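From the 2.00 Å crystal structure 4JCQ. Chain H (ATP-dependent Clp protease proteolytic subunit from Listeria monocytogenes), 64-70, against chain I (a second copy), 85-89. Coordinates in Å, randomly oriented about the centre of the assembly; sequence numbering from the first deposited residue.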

# COMPACT_ATOMS: atom_id res chain seq x y z
N VAL H 64 17.07 -6.15 21.81
CA VAL H 64 17.83 -5.40 22.81
C VAL H 64 18.37 -4.06 22.30
O VAL H 64 18.25 -3.03 22.98
CB VAL H 64 18.96 -6.26 23.46
CG1 VAL H 64 19.91 -6.82 22.40
CG2 VAL H 64 19.72 -5.47 24.52
N GLU H 65 18.93 -4.06 21.09
CA GLU H 65 19.55 -2.86 20.52
C GLU H 65 18.53 -1.76 20.21
O GLU H 65 18.85 -0.57 20.32
CB GLU H 65 20.39 -3.21 19.27
CG GLU H 65 19.60 -3.59 18.02
CD GLU H 65 19.07 -5.02 18.03
OE1 GLU H 65 19.39 -5.80 18.95
OE2 GLU H 65 18.33 -5.37 17.09
N ALA H 66 17.32 -2.16 19.84
CA ALA H 66 16.22 -1.23 19.63
C ALA H 66 15.74 -0.64 20.95
O ALA H 66 15.43 0.55 21.02
CB ALA H 66 15.08 -1.92 18.91
N GLY H 67 15.69 -1.48 21.98
CA GLY H 67 15.35 -1.03 23.33
C GLY H 67 16.37 -0.06 23.89
O GLY H 67 16.01 0.92 24.54
N ASP H 68 17.65 -0.34 23.62
CA ASP H 68 18.75 0.53 24.04
C ASP H 68 18.65 1.92 23.42
O ASP H 68 18.87 2.93 24.10
CB ASP H 68 20.10 -0.11 23.69
CG ASP H 68 20.45 -1.29 24.59
OD1 ASP H 68 21.23 -2.16 24.16
OD2 ASP H 68 19.95 -1.34 25.74
N THR H 69 18.33 1.97 22.13
CA THR H 69 18.17 3.24 21.41
C THR H 69 17.03 4.08 21.99
O THR H 69 17.22 5.26 22.27
CB THR H 69 17.97 3.01 19.89
OG1 THR H 69 19.20 2.55 19.32
CG2 THR H 69 17.58 4.31 19.19
N ILE H 70 15.86 3.46 22.19
CA ILE H 70 14.71 4.18 22.75
C ILE H 70 14.99 4.66 24.17
O ILE H 70 14.70 5.81 24.51
CB ILE H 70 13.42 3.32 22.69
CG1 ILE H 70 13.07 2.99 21.24
CG2 ILE H 70 12.26 4.06 23.35
CD1 ILE H 70 12.07 1.86 21.08
N GLY I 85 26.25 7.12 17.41
CA GLY I 85 26.01 5.69 17.46
C GLY I 85 25.02 5.36 18.56
O GLY I 85 25.09 5.93 19.65
N THR I 86 24.10 4.44 18.27
CA THR I 86 23.09 4.03 19.24
C THR I 86 22.64 2.59 19.02
O THR I 86 22.40 2.17 17.89
CB THR I 86 21.88 5.01 19.26
OG1 THR I 86 20.88 4.51 20.15
CG2 THR I 86 21.27 5.20 17.86
N GLY I 87 22.55 1.82 20.11
CA GLY I 87 22.16 0.41 20.04
C GLY I 87 23.32 -0.46 19.61
O GLY I 87 24.04 -1.01 20.45
N TRP I 88 23.51 -0.59 18.30
CA TRP I 88 24.73 -1.19 17.76
C TRP I 88 25.17 -0.57 16.47
O TRP I 88 24.36 -0.03 15.71
CB TRP I 88 24.66 -2.72 17.67
CG TRP I 88 23.56 -3.32 16.81
CD1 TRP I 88 22.70 -2.66 15.94
CD2 TRP I 88 23.21 -4.74 16.70
NE1 TRP I 88 21.85 -3.55 15.33
CE2 TRP I 88 22.10 -4.81 15.74
CE3 TRP I 88 23.67 -5.91 17.29
CZ2 TRP I 88 21.50 -6.02 15.40
CZ3 TRP I 88 23.06 -7.12 16.93
CH2 TRP I 88 22.00 -7.17 16.01
N VAL I 89 26.48 -0.62 16.22
CA VAL I 89 27.08 -0.13 14.98
C VAL I 89 28.11 -1.17 14.56
O VAL I 89 29.13 -1.35 15.22
CB VAL I 89 27.77 1.24 15.16
CG1 VAL I 89 28.34 1.74 13.84
CG2 VAL I 89 26.81 2.28 15.75
O HOH W 1 23.44 -2.44 22.69

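How do the two backbones meet? The stretch from chain H is helical throughout, held by i to i+4 hydrogen bonds such as D68(H) N to V64(H) O at 2.8 Å and T69(H) N to E65(H) O at 3.2 Å. The stretch from chain I is extended but turns a corner at G87(I), and this corner comes up against the helix: the CA atoms of E65(H) and G87(I) lie only 4.2 Å apart. The helix presents E65(H), D68(H) and T69(H), residues spaced three and four apart and so gathered on one side, while the CA-to-CB bonds of A66(H) and I70(H) point away.

Why can the chains come so close at the corner? G87(I) has no side chain, and its CA sits 3.5 Å from E65(H) O. A CB built in ideal geometry there would point toward the helix and fall 2.6 Å from E65(H) O and 2.9 Å from T69(H) OG1, both clashes. The backbone itself also suits glycine, since phi is +79°. D68(H) closes over the same spot, with its CB 4.2 Å from G87(I) CA.

What polar bonds tie the helix to the corner? T69(H) OG1 donates a hydrogen bond to T86(I) OG1, and at 2.7 Å it is a short link between two buried hydroxyls. The rotamers, m for T69(H) and t for T86(I), bring the two oxygens together, although the CA-to-CB bond of T69(H) points sideways while that of T86(I) points toward the helix. A second link runs through a water, which donates to D68(H) OD1 and to G87(I) O, each at 2.7 Å. Carboxylate and carbonyl oxygens are both acceptors and could not bond to each other directly; the water supplies the two protons that join them.

How does the glutamate meet the tryptophan? The side chain of E65(H), with chi1 p and chi2 m, brings its aliphatic part over one face of W88(I). E65(H) CG lies 3.6 Å from the centroid of the five-membered ring of W88(I), 17° off the ring normal, a CH-pi contact in which a methylene meets the electron-rich indole. E65(H) CG is also 3.5 Å from W88(I) NE1, but as a carbon it makes a packing contact there. The CA-to-CB bond of W88(I) points sideways, yet the end of its side chain comes nearer the helix, so the indole extends the contact beyond the glycine corner.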